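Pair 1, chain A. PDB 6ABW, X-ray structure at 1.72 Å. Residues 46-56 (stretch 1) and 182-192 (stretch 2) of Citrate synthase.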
# COMPACT_ATOMS: atom_id res chain seq x y z
N ASP A 46 -1.31 22.18 22.81
CA ASP A 46 -0.00 22.52 22.26
C ASP A 46 0.93 21.34 22.43
O ASP A 46 0.96 20.70 23.47
CB ASP A 46 0.57 23.73 22.99
CG ASP A 46 0.05 25.06 22.46
OD1 ASP A 46 0.16 25.37 21.23
OD2 ASP A 46 -0.47 25.86 23.27
N ILE A 47 1.74 21.09 21.42
CA ILE A 47 2.65 19.93 21.48
C ILE A 47 3.58 19.97 22.67
O ILE A 47 3.83 18.93 23.27
CB ILE A 47 3.45 19.76 20.15
CG1 ILE A 47 4.27 18.50 20.15
CG2 ILE A 47 4.35 20.92 19.84
CD1 ILE A 47 3.46 17.23 19.95
N GLU A 48 4.09 21.14 23.05
CA GLU A 48 4.99 21.26 24.21
C GLU A 48 4.32 20.78 25.52
O GLU A 48 4.95 20.10 26.35
CB GLU A 48 5.52 22.73 24.29
CG GLU A 48 6.66 22.80 25.31
CD GLU A 48 7.18 24.21 25.60
OE1 GLU A 48 6.94 25.11 24.77
OE2 GLU A 48 7.83 24.38 26.68
N ASP A 49 3.04 21.14 25.68
CA ASP A 49 2.18 20.84 26.86
C ASP A 49 1.96 19.33 26.88
O ASP A 49 2.06 18.67 27.96
CB ASP A 49 0.87 21.64 26.67
CG ASP A 49 -0.00 21.85 27.99
OD1 ASP A 49 0.43 21.46 29.14
OD2 ASP A 49 -1.15 22.37 27.79
N LEU A 50 1.65 18.75 25.70
CA LEU A 50 1.48 17.29 25.68
C LEU A 50 2.72 16.55 26.06
O LEU A 50 2.69 15.52 26.81
CB LEU A 50 0.97 16.84 24.31
CG LEU A 50 -0.45 17.29 24.03
CD1 LEU A 50 -0.75 16.98 22.57
CD2 LEU A 50 -1.47 16.64 24.99
N VAL A 51 3.87 17.02 25.55
CA VAL A 51 5.10 16.23 25.82
C VAL A 51 5.47 16.31 27.29
O VAL A 51 5.79 15.30 27.93
CB VAL A 51 6.30 16.64 24.93
CG1 VAL A 51 7.61 16.02 25.45
CG2 VAL A 51 6.08 16.16 23.51
N GLU A 52 5.39 17.52 27.82
CA GLU A 52 5.80 17.75 29.23
C GLU A 52 4.86 17.06 30.24
O GLU A 52 5.34 16.53 31.21
CB GLU A 52 5.81 19.23 29.50
CG GLU A 52 6.22 19.64 30.92
CD GLU A 52 7.64 19.26 31.35
OE1 GLU A 52 8.44 18.71 30.54
OE2 GLU A 52 7.95 19.54 32.54
N HIS A 53 3.56 17.10 29.99
CA HIS A 53 2.55 16.77 30.99
C HIS A 53 1.73 15.50 30.69
O HIS A 53 0.90 15.10 31.54
CB HIS A 53 1.60 17.94 31.16
CG HIS A 53 2.28 19.18 31.63
ND1 HIS A 53 2.25 20.36 30.92
CD2 HIS A 53 2.94 19.45 32.79
CE1 HIS A 53 2.90 21.30 31.60
NE2 HIS A 53 3.32 20.77 32.74
N THR A 54 1.91 14.86 29.51
CA THR A 54 1.15 13.64 29.23
C THR A 54 2.10 12.48 28.91
O THR A 54 3.10 12.33 29.54
CB THR A 54 -0.01 13.82 28.23
OG1 THR A 54 0.50 13.91 26.91
CG2 THR A 54 -0.84 15.09 28.55
N SER A 55 1.70 11.60 28.03
CA SER A 55 2.44 10.38 27.72
C SER A 55 1.89 9.92 26.37
O SER A 55 0.84 10.37 25.91
CB SER A 55 2.19 9.27 28.73
OG SER A 55 0.83 8.90 28.73
N PHE A 56 2.60 9.03 25.73
CA PHE A 56 2.14 8.55 24.44
C PHE A 56 0.77 7.88 24.55
O PHE A 56 -0.11 8.13 23.74
CB PHE A 56 3.17 7.60 23.82
CG PHE A 56 2.80 7.16 22.40
CD1 PHE A 56 2.59 8.08 21.42
CD2 PHE A 56 2.68 5.81 22.08
CE1 PHE A 56 2.32 7.70 20.13
CE2 PHE A 56 2.38 5.42 20.81
CZ PHE A 56 2.18 6.38 19.81
N VAL A 182 13.49 6.50 28.82
CA VAL A 182 12.12 6.31 28.65
C VAL A 182 11.42 7.59 28.28
O VAL A 182 10.58 7.60 27.37
CB VAL A 182 11.41 5.68 29.89
CG1 VAL A 182 9.93 5.64 29.71
CG2 VAL A 182 12.01 4.31 30.11
N LYS A 183 11.73 8.66 28.98
CA LYS A 183 11.02 9.89 28.76
C LYS A 183 11.34 10.41 27.30
O LYS A 183 10.47 11.03 26.61
CB LYS A 183 11.41 10.90 29.83
CG LYS A 183 10.81 12.27 29.60
CD LYS A 183 9.30 12.38 29.78
CE LYS A 183 8.74 13.81 29.64
NZ LYS A 183 7.26 13.75 29.69
N ALA A 184 12.56 10.24 26.87
CA ALA A 184 12.99 10.72 25.51
C ALA A 184 12.22 9.94 24.44
O ALA A 184 11.80 10.47 23.44
CB ALA A 184 14.49 10.55 25.32
N MET A 185 12.09 8.67 24.64
CA MET A 185 11.36 7.78 23.65
C MET A 185 9.90 8.14 23.65
O MET A 185 9.26 8.26 22.59
CB MET A 185 11.63 6.33 24.00
CG MET A 185 10.96 5.36 23.00
SD MET A 185 11.85 5.38 21.43
CE MET A 185 10.52 5.49 20.25
N ASP A 186 9.31 8.37 24.83
CA ASP A 186 7.95 8.77 24.93
C ASP A 186 7.73 10.09 24.21
O ASP A 186 6.72 10.29 23.44
CB ASP A 186 7.53 8.89 26.44
CG ASP A 186 6.07 9.14 26.59
OD1 ASP A 186 5.23 8.20 26.30
OD2 ASP A 186 5.73 10.31 26.92
N ALA A 187 8.64 11.02 24.44
CA ALA A 187 8.53 12.31 23.74
C ALA A 187 8.53 12.13 22.20
O ALA A 187 7.76 12.78 21.47
CB ALA A 187 9.64 13.26 24.19
N ALA A 188 9.48 11.35 21.71
CA ALA A 188 9.67 11.10 20.28
C ALA A 188 8.41 10.51 19.69
O ALA A 188 7.99 10.89 18.63
CB ALA A 188 10.83 10.16 20.06
N LEU A 189 7.77 9.57 20.40
CA LEU A 189 6.51 8.99 19.97
C LEU A 189 5.41 9.99 19.88
O LEU A 189 4.62 9.96 18.95
CB LEU A 189 6.04 7.90 20.88
CG LEU A 189 6.92 6.69 20.87
CD1 LEU A 189 6.67 5.80 22.07
CD2 LEU A 189 6.63 5.95 19.57
N ILE A 190 5.36 10.92 20.82
CA ILE A 190 4.34 12.00 20.70
C ILE A 190 4.67 12.97 19.57
O ILE A 190 3.78 13.38 18.79
CB ILE A 190 4.22 12.78 22.04
CG1 ILE A 190 3.63 11.86 23.15
CG2 ILE A 190 3.34 14.01 21.85
CD1 ILE A 190 3.83 12.40 24.55
N LEU A 191 5.96 13.30 19.46
CA LEU A 191 6.39 14.35 18.53
C LEU A 191 6.12 14.04 17.07
O LEU A 191 5.81 14.92 16.27
CB LEU A 191 7.89 14.67 18.76
CG LEU A 191 8.27 15.47 20.02
CD1 LEU A 191 9.74 15.48 20.37
CD2 LEU A 191 7.74 16.91 19.93
N TYR A 192 6.29 12.78 16.69
CA TYR A 192 6.12 12.32 15.35
C TYR A 192 4.71 11.78 15.01
O TYR A 192 4.49 11.31 13.88
CB TYR A 192 7.24 11.31 15.01
CG TYR A 192 8.54 11.82 14.43
CD1 TYR A 192 8.58 12.93 13.54
CD2 TYR A 192 9.73 11.15 14.65
CE1 TYR A 192 9.74 13.30 12.92
CE2 TYR A 192 10.90 11.54 14.04
CZ TYR A 192 10.90 12.64 13.16
OH TYR A 192 12.09 13.01 12.50
O HOH W 1 6.69 12.70 26.79
O HOH W 2 5.66 11.22 29.46

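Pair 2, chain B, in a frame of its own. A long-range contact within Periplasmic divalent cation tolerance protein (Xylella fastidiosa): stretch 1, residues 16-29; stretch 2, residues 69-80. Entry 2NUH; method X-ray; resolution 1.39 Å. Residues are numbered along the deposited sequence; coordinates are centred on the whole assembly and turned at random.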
# COMPACT_ATOMS: atom_id res chain seq x y z
N PRO B 16 -3.42 -1.73 13.89
CA PRO B 16 -2.38 -2.75 13.86
C PRO B 16 -2.13 -3.31 12.48
O PRO B 16 -0.98 -3.49 12.10
CB PRO B 16 -2.93 -3.84 14.79
CG PRO B 16 -3.85 -3.11 15.68
CD PRO B 16 -4.50 -2.09 14.81
N SER B 17 -3.18 -3.57 11.71
CA SER B 17 -2.93 -4.09 10.37
C SER B 17 -2.14 -3.10 9.52
O SER B 17 -1.26 -3.50 8.77
CB SER B 17 -4.19 -4.55 9.66
OG SER B 17 -5.14 -3.53 9.64
N ALA B 18 -2.44 -1.81 9.67
CA ALA B 18 -1.71 -0.80 8.92
C ALA B 18 -0.27 -0.77 9.38
O ALA B 18 0.63 -0.63 8.56
CB ALA B 18 -2.37 0.58 9.08
N GLU B 19 -0.05 -0.90 10.68
CA GLU B 19 1.30 -0.84 11.22
C GLU B 19 2.07 -2.07 10.80
O GLU B 19 3.24 -1.97 10.43
CB GLU B 19 1.25 -0.73 12.74
CG GLU B 19 0.53 0.53 13.19
CD GLU B 19 0.56 0.76 14.69
OE1 GLU B 19 -0.12 1.71 15.14
OE2 GLU B 19 1.27 0.01 15.41
N ILE B 20 1.43 -3.23 10.86
CA ILE B 20 2.10 -4.47 10.47
C ILE B 20 2.51 -4.38 9.01
O ILE B 20 3.66 -4.64 8.67
CB ILE B 20 1.19 -5.68 10.67
CG1 ILE B 20 0.94 -5.91 12.17
CG2 ILE B 20 1.79 -6.95 10.03
CD1 ILE B 20 -0.26 -6.76 12.44
N ILE B 21 1.58 -3.98 8.16
CA ILE B 21 1.88 -3.92 6.73
C ILE B 21 2.96 -2.90 6.45
O ILE B 21 3.89 -3.15 5.69
CB ILE B 21 0.61 -3.63 5.92
CG1 ILE B 21 -0.27 -4.89 5.89
CG2 ILE B 21 0.95 -3.18 4.50
CD1 ILE B 21 -1.74 -4.59 5.61
N SER B 22 2.81 -1.73 7.06
CA SER B 22 3.77 -0.66 6.83
C SER B 22 5.16 -1.09 7.25
O SER B 22 6.14 -0.93 6.49
CB SER B 22 3.37 0.57 7.64
OG SER B 22 2.16 1.11 7.16
N ARG B 23 5.27 -1.64 8.46
CA ARG B 23 6.56 -2.00 8.99
C ARG B 23 7.19 -3.12 8.18
O ARG B 23 8.37 -3.06 7.84
CB ARG B 23 6.46 -2.40 10.46
CG ARG B 23 6.13 -1.26 11.40
CD ARG B 23 6.18 -1.74 12.87
NE ARG B 23 7.38 -2.55 13.14
CZ ARG B 23 7.37 -3.86 13.34
NH1 ARG B 23 8.50 -4.52 13.58
NH2 ARG B 23 6.23 -4.54 13.32
N VAL B 24 6.40 -4.13 7.86
CA VAL B 24 6.96 -5.28 7.15
C VAL B 24 7.39 -4.91 5.74
O VAL B 24 8.46 -5.29 5.30
CB VAL B 24 6.00 -6.47 7.12
CG1 VAL B 24 6.52 -7.55 6.16
CG2 VAL B 24 5.88 -7.05 8.52
N LEU B 25 6.56 -4.16 5.03
CA LEU B 25 6.94 -3.80 3.67
C LEU B 25 8.22 -2.99 3.64
O LEU B 25 9.04 -3.17 2.74
CB LEU B 25 5.82 -3.02 2.98
CG LEU B 25 4.59 -3.85 2.64
CD1 LEU B 25 3.58 -2.98 1.88
CD2 LEU B 25 4.95 -5.07 1.81
N VAL B 26 8.39 -2.10 4.61
CA VAL B 26 9.61 -1.29 4.67
C VAL B 26 10.77 -2.15 5.14
O VAL B 26 11.85 -2.12 4.54
CB VAL B 26 9.42 -0.05 5.57
CG1 VAL B 26 10.75 0.69 5.76
CG2 VAL B 26 8.38 0.88 4.98
N GLN B 27 10.55 -2.96 6.17
CA GLN B 27 11.62 -3.78 6.72
C GLN B 27 12.16 -4.73 5.68
O GLN B 27 13.37 -4.94 5.59
CB GLN B 27 11.10 -4.61 7.87
CG GLN B 27 11.07 -3.87 9.15
CD GLN B 27 10.21 -4.56 10.18
OE1 GLN B 27 9.38 -5.42 9.85
NE2 GLN B 27 10.40 -4.19 11.44
N GLU B 28 11.25 -5.31 4.90
CA GLU B 28 11.64 -6.27 3.89
C GLU B 28 12.05 -5.65 2.58
O GLU B 28 12.24 -6.34 1.58
CB GLU B 28 10.54 -7.29 3.67
CG GLU B 28 10.29 -8.09 4.93
CD GLU B 28 9.22 -9.11 4.80
OE1 GLU B 28 8.59 -9.23 3.73
OE2 GLU B 28 8.99 -9.80 5.82
N ARG B 29 12.16 -4.32 2.58
CA ARG B 29 12.60 -3.56 1.41
C ARG B 29 11.74 -3.85 0.20
O ARG B 29 12.21 -3.99 -0.92
CB ARG B 29 14.09 -3.80 1.14
CG ARG B 29 14.95 -3.32 2.28
CD ARG B 29 16.44 -3.38 1.98
NE ARG B 29 17.21 -3.03 3.18
CZ ARG B 29 17.59 -1.80 3.49
NH1 ARG B 29 17.29 -0.77 2.71
NH2 ARG B 29 18.29 -1.58 4.60
N ALA B 69 5.89 -7.93 -5.55
CA ALA B 69 6.26 -8.46 -4.24
C ALA B 69 5.58 -7.70 -3.11
O ALA B 69 5.16 -8.27 -2.12
CB ALA B 69 7.76 -8.42 -4.07
N ALA B 70 5.49 -6.38 -3.26
CA ALA B 70 4.84 -5.58 -2.24
C ALA B 70 3.36 -5.97 -2.16
O ALA B 70 2.80 -6.09 -1.07
CB ALA B 70 4.98 -4.10 -2.56
N ILE B 71 2.74 -6.16 -3.31
CA ILE B 71 1.33 -6.52 -3.32
C ILE B 71 1.10 -7.89 -2.72
O ILE B 71 0.17 -8.09 -1.94
CB ILE B 71 0.73 -6.44 -4.72
CG1 ILE B 71 0.60 -4.96 -5.13
CG2 ILE B 71 -0.65 -7.12 -4.76
CD1 ILE B 71 0.19 -4.72 -6.59
N THR B 72 1.95 -8.85 -3.06
CA THR B 72 1.71 -10.19 -2.58
C THR B 72 2.04 -10.26 -1.10
O THR B 72 1.33 -10.92 -0.34
CB THR B 72 2.48 -11.26 -3.37
OG1 THR B 72 3.87 -11.06 -3.23
CG2 THR B 72 2.15 -11.17 -4.84
N ARG B 73 3.08 -9.56 -0.66
CA ARG B 73 3.38 -9.55 0.77
C ARG B 73 2.29 -8.83 1.55
O ARG B 73 1.88 -9.26 2.63
CB ARG B 73 4.74 -8.91 1.03
CG ARG B 73 5.22 -9.05 2.46
CD ARG B 73 5.48 -10.51 2.82
NE ARG B 73 6.19 -10.55 4.09
CZ ARG B 73 5.79 -11.22 5.15
NH1 ARG B 73 6.52 -11.14 6.26
NH2 ARG B 73 4.70 -11.97 5.12
N LEU B 74 1.80 -7.73 0.99
CA LEU B 74 0.64 -7.06 1.56
C LEU B 74 -0.50 -8.05 1.75
O LEU B 74 -1.13 -8.11 2.81
CB LEU B 74 0.23 -5.92 0.63
CG LEU B 74 -1.13 -5.23 0.75
CD1 LEU B 74 -1.11 -4.28 1.90
CD2 LEU B 74 -1.42 -4.48 -0.55
N CYS B 75 -0.76 -8.85 0.72
CA CYS B 75 -1.81 -9.84 0.84
C CYS B 75 -1.53 -10.83 1.95
O CYS B 75 -2.45 -11.22 2.66
CB CYS B 75 -1.97 -10.60 -0.46
SG CYS B 75 -2.71 -9.63 -1.74
N ALA B 76 -0.27 -11.24 2.07
CA ALA B 76 0.09 -12.25 3.05
C ALA B 76 -0.15 -11.74 4.46
O ALA B 76 -0.33 -12.51 5.40
CB ALA B 76 1.54 -12.64 2.87
N LEU B 77 -0.13 -10.42 4.60
CA LEU B 77 -0.24 -9.80 5.92
C LEU B 77 -1.62 -9.26 6.16
O LEU B 77 -1.90 -8.71 7.22
CB LEU B 77 0.73 -8.63 6.01
CG LEU B 77 2.21 -8.98 5.88
CD1 LEU B 77 3.02 -7.72 5.68
CD2 LEU B 77 2.66 -9.75 7.11
N HIS B 78 -2.50 -9.40 5.18
CA HIS B 78 -3.72 -8.63 5.23
C HIS B 78 -4.85 -9.35 5.92
O HIS B 78 -5.05 -10.54 5.70
CB HIS B 78 -4.16 -8.28 3.83
CG HIS B 78 -4.83 -6.95 3.76
ND1 HIS B 78 -6.11 -6.75 4.21
CD2 HIS B 78 -4.37 -5.75 3.35
CE1 HIS B 78 -6.42 -5.47 4.05
NE2 HIS B 78 -5.39 -4.85 3.53
N PRO B 79 -5.61 -8.64 6.77
CA PRO B 79 -6.82 -9.22 7.32
C PRO B 79 -7.84 -9.63 6.28
O PRO B 79 -8.58 -10.57 6.49
CB PRO B 79 -7.42 -8.07 8.13
CG PRO B 79 -6.25 -7.29 8.55
CD PRO B 79 -5.32 -7.32 7.37
N TYR B 80 -7.90 -8.90 5.17
CA TYR B 80 -8.92 -9.18 4.18
C TYR B 80 -8.48 -10.27 3.24
O TYR B 80 -7.32 -10.34 2.85
CB TYR B 80 -9.23 -7.96 3.32
CG TYR B 80 -9.68 -6.72 4.04
CD1 TYR B 80 -10.20 -6.76 5.33
CD2 TYR B 80 -9.60 -5.50 3.40
CE1 TYR B 80 -10.61 -5.60 5.96
CE2 TYR B 80 -10.01 -4.34 4.02
CZ TYR B 80 -10.51 -4.39 5.30
OH TYR B 80 -10.91 -3.23 5.90
O HOH W 3 -1.79 -6.61 8.73

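Each pair sets two helices side by side, running in nearly opposite directions. The angle between helix directions is 149° in pair 1 and 142° in pair 2, and the axes approach to 9.6 Å and 9.8 Å. Fourteen central residues superpose with an RMSD of 0.6 Å, so within this central part the two pairs share one backbone arrangement and differ mainly in side chains.

The inward position whose side chains coincide most closely is V51(A), which matches I21(B); their side-chain centres fall 0.4 Å apart. Both are β-branched and start sideways, filling the groove between the helices. Opposite them, A187(A) matches L74(B). In pair 1 a small alanine accompanies a CA separation of 5.6 Å between V51(A) and A187(A), and CG1 of V51(A) lies 3.7 Å from CB of A187(A). In pair 2 the equivalent CA separation, I21(B) to L74(B), is 6.2 Å, and the longer leucine L74(B) brings its CD1 to 3.5 Å from CG2 of I21(B). Alanine and leucine both make apolar contact here, at these two CA separations.

I190(A) matches L77(B), and each is a large aliphatic residue, extensively covered by the other stretch. I190(A) sits as a knob among I47(A), L50(A), V51(A) and F56(A), its CG2 3.9 Å from CG2 of V51(A). L77(B) points toward the other helix, placing CD1 3.5 Å from CG1 of V24(B) and CB 3.9 Å from CG1 of I21(B). Another match, L50(A) with I20(B), is also aliphatic: CB of L50(A) lies 4.4 Å from CG2 of I190(A), and CG2 of I20(B) lies 4.1 Å from CD2 of L77(B).

At one end, I47(A) matches S17(B) and L191(A) matches H78(B). Pair 1 packs hydrocarbon on hydrocarbon, CG1 of I47(A) 3.8 Å from CD2 of L191(A). In pair 2, CB of S17(B) meets CG of P79(B) at 3.6 Å. CD2 of H78(B) lies 3.7 Å from CD1 of I21(B). A water donates to both O of S17(B), at 3.2 Å, and O of L77(B), at 2.6 Å, linking the two backbones.

Toward the other end polar contacts join the apolar ones. D186(A) matches R73(B), opposite in charge. Aspartate accepts a hydrogen bond from the backbone, N of F56(A) to OD1 of D186(A) at 2.8 Å. The arginine forms a salt bridge with E28(B), NE of R73(B) 2.8 Å from OE1 of E28(B) and NH1 of R73(B) 2.8 Å from OE2 of E28(B), a two-pronged bond.

K183(A) matches A70(B). The lysine's long chain carries NZ of K183(A) to O of V51(A), 2.8 Å away, where it donates a hydrogen bond. A70(B) has only a methyl, and CD2 of L25(B) lies 3.7 Å from O of A70(B). T54(A) matches V24(B) more loosely: the threonine hydroxyl turns back to its own helix, OG1 of T54(A) donating to O of L50(A) at 2.7 Å, whereas the valine is wholly apolar and packs on L77(B).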